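Local structure of hydrolase, isochorismatase family (Pseudomonas putida KT2440, 4H17) at residues F131-S136 against C178-M183; V182-D185 against C189-P192. The protein is a putative hydrolase of the isochorismatase family, probably acting on a small-molecule substrate. All coordinates share one frame; numbering follows the deposited sequence.

Contact 1. Residues F131-S136 against C178-M183; sequences FMSHSS and CEMAVM. With SO4 (sulfate ion), chain C.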
loop_
_atom_site.group_PDB
_atom_site.type_symbol
_atom_site.label_atom_id
_atom_site.label_comp_id
_atom_site.label_asym_id
_atom_site.label_seq_id
_atom_site.Cartn_x
_atom_site.Cartn_y
_atom_site.Cartn_z
ATOM N N PHE A 131 -4.686 -12.118 4.573
ATOM C CA PHE A 131 -4.512 -11.342 5.766
ATOM C C PHE A 131 -3.130 -10.767 5.894
ATOM O O PHE A 131 -2.145 -11.395 5.445
ATOM C CB PHE A 131 -4.765 -12.243 7.002
ATOM C CG PHE A 131 -5.976 -13.082 6.834
ATOM C CD1 PHE A 131 -7.240 -12.511 6.911
ATOM C CD2 PHE A 131 -5.859 -14.423 6.631
ATOM C CE1 PHE A 131 -8.365 -13.269 6.657
ATOM C CE2 PHE A 131 -6.990 -15.222 6.425
ATOM C CZ PHE A 131 -8.261 -14.643 6.469
HETATM N N MSE A 132 -2.982 -9.579 6.527
HETATM C CA MSE A 132 -4.071 -8.588 6.824
HETATM C C MSE A 132 -4.290 -7.725 5.608
HETATM O O MSE A 132 -3.358 -7.489 4.817
HETATM C CB MSE A 132 -3.640 -7.695 7.991
HETATM C CG MSE A 132 -3.385 -8.503 9.247
HETATM SE SE MSE A 132 -2.971 -7.452 10.836
HETATM C CE MSE A 132 -1.360 -6.502 10.185
ATOM N N SER A 133 -5.511 -7.270 5.418
ATOM C CA SER A 133 -5.862 -6.576 4.187
ATOM C C SER A 133 -4.975 -5.353 3.973
ATOM O O SER A 133 -4.583 -5.086 2.831
ATOM C CB SER A 133 -7.345 -6.184 4.156
ATOM O OG SER A 133 -7.711 -5.403 5.232
ATOM N N HIS A 134 -4.676 -4.601 5.026
ATOM C CA HIS A 134 -3.968 -3.301 4.895
ATOM C C HIS A 134 -2.445 -3.454 4.784
ATOM O O HIS A 134 -1.744 -2.489 4.495
ATOM C CB HIS A 134 -4.295 -2.341 6.038
ATOM C CG HIS A 134 -3.785 -2.796 7.355
ATOM N ND1 HIS A 134 -4.364 -3.827 8.054
ATOM C CD2 HIS A 134 -2.705 -2.419 8.076
ATOM C CE1 HIS A 134 -3.670 -4.069 9.146
ATOM N NE2 HIS A 134 -2.684 -3.200 9.207
ATOM N N SER A 135 -1.930 -4.642 5.102
ATOM C CA SER A 135 -0.488 -4.840 5.276
ATOM C C SER A 135 0.068 -5.800 4.212
ATOM O O SER A 135 0.349 -5.367 3.111
ATOM C CB SER A 135 -0.162 -5.240 6.724
ATOM O OG SER A 135 1.214 -5.489 6.882
ATOM N N SER A 136 0.095 -7.121 4.456
ATOM C CA SER A 136 0.648 -8.033 3.428
ATOM C C SER A 136 -0.183 -8.097 2.122
ATOM O O SER A 136 0.374 -8.205 1.039
ATOM C CB SER A 136 0.875 -9.483 3.929
ATOM O OG SER A 136 2.004 -9.568 4.785
ATOM N N CYS A 178 -11.968 1.244 3.724
ATOM C CA CYS A 178 -11.087 2.226 3.121
ATOM C C CYS A 178 -10.048 1.547 2.238
ATOM O O CYS A 178 -9.799 1.976 1.103
ATOM C CB CYS A 178 -10.458 3.118 4.203
ATOM S SG CYS A 178 -11.642 4.261 5.015
ATOM N N GLU A 179 -9.436 0.460 2.701
ATOM C CA GLU A 179 -8.434 -0.196 1.877
ATOM C C GLU A 179 -9.024 -0.832 0.633
ATOM O O GLU A 179 -8.371 -0.818 -0.391
ATOM C CB GLU A 179 -7.550 -1.153 2.636
ATOM C CG GLU A 179 -6.153 -1.319 1.929
ATOM C CD GLU A 179 -5.194 -0.102 1.963
ATOM O OE1 GLU A 179 -5.477 0.913 2.651
ATOM O OE2 GLU A 179 -4.117 -0.133 1.280
HETATM N N MSE A 180 -10.278 -1.290 0.698
HETATM C CA MSE A 180 -10.946 -1.861 -0.468
HETATM C C MSE A 180 -11.202 -0.746 -1.466
HETATM O O MSE A 180 -10.985 -0.942 -2.662
HETATM C CB MSE A 180 -12.246 -2.636 -0.187
HETATM C CG MSE A 180 -12.144 -3.966 0.596
HETATM SE SE MSE A 180 -10.741 -5.136 -0.077
HETATM C CE MSE A 180 -9.330 -4.683 1.169
ATOM N N ALA A 181 -11.585 0.432 -0.996
ATOM C CA ALA A 181 -11.788 1.591 -1.873
ATOM C C ALA A 181 -10.468 2.004 -2.554
ATOM O O ALA A 181 -10.441 2.320 -3.759
ATOM C CB ALA A 181 -12.412 2.757 -1.107
ATOM N N VAL A 182 -9.399 2.013 -1.765
ATOM C CA VAL A 182 -8.030 2.347 -2.223
ATOM C C VAL A 182 -7.550 1.351 -3.296
ATOM O O VAL A 182 -7.071 1.734 -4.362
ATOM C CB VAL A 182 -7.069 2.404 -1.008
ATOM C CG1 VAL A 182 -5.602 2.273 -1.402
ATOM C CG2 VAL A 182 -7.340 3.659 -0.185
HETATM N N MSE A 183 -7.712 0.059 -3.012
HETATM C CA MSE A 183 -7.414 -0.992 -3.988
HETATM C C MSE A 183 -8.207 -0.823 -5.270
HETATM O O MSE A 183 -7.639 -0.864 -6.345
HETATM C CB MSE A 183 -7.711 -2.363 -3.348
HETATM C CG MSE A 183 -6.745 -2.663 -2.185
HETATM SE SE MSE A 183 -4.995 -3.150 -2.821
HETATM C CE MSE A 183 -4.060 -1.538 -2.347
HETATM S S SO4 C . 0.512 -8.913 7.901
HETATM O O1 SO4 C . 1.365 -9.920 7.234
HETATM O O2 SO4 C . -0.467 -8.373 6.991
HETATM O O3 SO4 C . 1.396 -7.797 8.317
HETATM O O4 SO4 C . -0.091 -9.418 9.148
#

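Contact 2. Residues V182-D185 against C189-P192; sequences VMAD and CVAP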
loop_
_atom_site.group_PDB
_atom_site.type_symbol
_atom_site.label_atom_id
_atom_site.label_comp_id
_atom_site.label_asym_id
_atom_site.label_seq_id
_atom_site.Cartn_x
_atom_site.Cartn_y
_atom_site.Cartn_z
ATOM N N VAL A 182 -9.399 2.013 -1.765
ATOM C CA VAL A 182 -8.030 2.347 -2.223
ATOM C C VAL A 182 -7.550 1.351 -3.296
ATOM O O VAL A 182 -7.071 1.734 -4.362
ATOM C CB VAL A 182 -7.069 2.404 -1.008
ATOM C CG1 VAL A 182 -5.602 2.273 -1.402
ATOM C CG2 VAL A 182 -7.340 3.659 -0.185
HETATM N N MSE A 183 -7.712 0.059 -3.012
HETATM C CA MSE A 183 -7.414 -0.992 -3.988
HETATM C C MSE A 183 -8.207 -0.823 -5.270
HETATM O O MSE A 183 -7.639 -0.864 -6.345
HETATM C CB MSE A 183 -7.711 -2.363 -3.348
HETATM C CG MSE A 183 -6.745 -2.663 -2.185
HETATM SE SE MSE A 183 -4.995 -3.150 -2.821
HETATM C CE MSE A 183 -4.060 -1.538 -2.347
ATOM N N ALA A 184 -9.525 -0.613 -5.162
ATOM C CA ALA A 184 -10.392 -0.477 -6.325
ATOM C C ALA A 184 -10.038 0.761 -7.158
ATOM O O ALA A 184 -10.308 0.807 -8.364
ATOM C CB ALA A 184 -11.846 -0.415 -5.895
ATOM N N ASP A 185 -9.471 1.767 -6.535
ATOM C CA ASP A 185 -9.129 2.995 -7.262
ATOM C C ASP A 185 -8.037 2.747 -8.309
ATOM O O ASP A 185 -8.086 3.339 -9.393
ATOM C CB ASP A 185 -8.677 4.069 -6.259
ATOM C CG ASP A 185 -8.432 5.417 -6.898
ATOM O OD1 ASP A 185 -9.245 5.783 -7.767
ATOM O OD2 ASP A 185 -7.484 6.110 -6.419
ATOM N N CYS A 189 -9.154 -5.112 -9.210
ATOM C CA CYS A 189 -10.616 -5.319 -9.168
ATOM C C CYS A 189 -10.925 -5.823 -7.798
ATOM O O CYS A 189 -10.199 -6.674 -7.270
ATOM C CB CYS A 189 -11.045 -6.327 -10.222
ATOM S SG CYS A 189 -11.006 -5.635 -11.888
ATOM N N VAL A 190 -11.991 -5.320 -7.195
ATOM C CA VAL A 190 -12.412 -5.817 -5.889
ATOM C C VAL A 190 -13.755 -6.468 -6.097
ATOM O O VAL A 190 -14.669 -5.855 -6.686
ATOM C CB VAL A 190 -12.454 -4.677 -4.854
ATOM C CG1 VAL A 190 -12.964 -5.146 -3.509
ATOM C CG2 VAL A 190 -11.058 -4.035 -4.696
ATOM N N ALA A 191 -13.894 -7.707 -5.607
ATOM C CA ALA A 191 -15.087 -8.525 -5.882
ATOM C C ALA A 191 -15.398 -9.428 -4.702
ATOM O O ALA A 191 -14.488 -9.778 -3.954
ATOM C CB ALA A 191 -14.869 -9.353 -7.113
ATOM N N PRO A 192 -16.694 -9.790 -4.503
ATOM C CA PRO A 192 -17.041 -10.760 -3.476
ATOM C C PRO A 192 -16.859 -12.202 -3.979
ATOM O O PRO A 192 -16.888 -12.492 -5.181
ATOM C CB PRO A 192 -18.497 -10.461 -3.185
ATOM C CG PRO A 192 -19.035 -9.926 -4.465
ATOM C CD PRO A 192 -17.893 -9.261 -5.189
#

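Contact 1. Residues F131-S136 against C178-M183
Van der Waals approaches join Ser133 and His134 to the helix that carries Glu179 and Met180. Ser133 CB meets Met180 CE at 3.9 Å, because bends at chi2 and chi3 bring the selenomethionine methyl across. Glu179 CG lies 4.2 Å from both His134 CA and Ser133 O; a chi1 of -154° carries it away from its own backbone N and over this turn. The polar ends have other partners: Ser133 OG bonds His176, Glu179 OE2 bonds Ser138 and forms a salt bridge with Arg142, and His134 NE2 bonds Asp185 of the second subunit.

Behind this packing a sulfate, probably from the crystallisation liquor, is held by hydrogen bonds. Its O2 accepts from Met132 N at 2.8 Å, directly after the cis peptide bond from Phe131, and from Ser136 N with an N-H...O angle of 165°. Ser136 OG meets O1 at 2.6 Å and Ser135 OG meets O3 at 2.7 Å. Tyr35 OH and His71 NE2 also bond the ion. Lys103 and, weakly, Asp30 bond Ser136 OG, a grouping consistent with the family's active-site position. The contact thus sets the start of helix 133-146, just beyond strand 125-131, against helix 172-186, with strand 150-159 touching both.

Contact 2. Residues V182-D185 against C189-P192
Val190 directs one methyl, CG2, at Ala184 N and at the beta carbons of Met183 and Ala184. Three distances locate it: CG2 lies 3.8 Å from Ala184 N, 3.9 Å from Ala184 CB and 4.0 Å from Met183 CB. Since these values are nearly equal, the methyl rests between two successive residues of the helix and favours neither beta carbon. The valine's first torsion (177°) turns CG1 anti to the backbone N and leaves CG2 beside that nitrogen, on the side facing the helix.

The two helix residues present themselves differently. Met183 touches through CB because its bond from the backbone heads toward the strand; bends at chi2 (-75°) and chi3 then carry SE and CE away, to Leu153 and to Ser138, Val141 and Arg142 of helix 133-146. Ala184 points its methyl neither straight at the strand nor away from it, and meets CG2 from the flank. The methyl-to-CB approaches mark this as apolar packing, and the interface is modest, with 104 Å² buried.

Within the sheet, Cys189 and Ala191 make backbone hydrogen bonds to strand 150-159, while Val190 faces the helix. Helix 172-186 thus turns back onto the strand that follows it, as in the last beta-alpha-beta unit of a Rossmann-like parallel sheet, where 189-191 is the outermost strand on its side within the chain.

Both contacts use helix 172-186 and overlap at Val182 and Met183, their centres about 9 Å apart. Along the chain, 131-136 comes first, then the shared helix, then the short strand 189-191. Contact 1 joins the helix to the start of helix 133-146, and contact 2 packs its last turn against the sheet's outermost strand on that side. They meet directly where Met180 O lies 3.7 Å from Val190 CG2. One helix therefore spans from the edge of the parallel sheet to the segment that grips the sulfate. Each contact also reaches the second subunit, so this helix links sheet, probable active-site region and dimer interface.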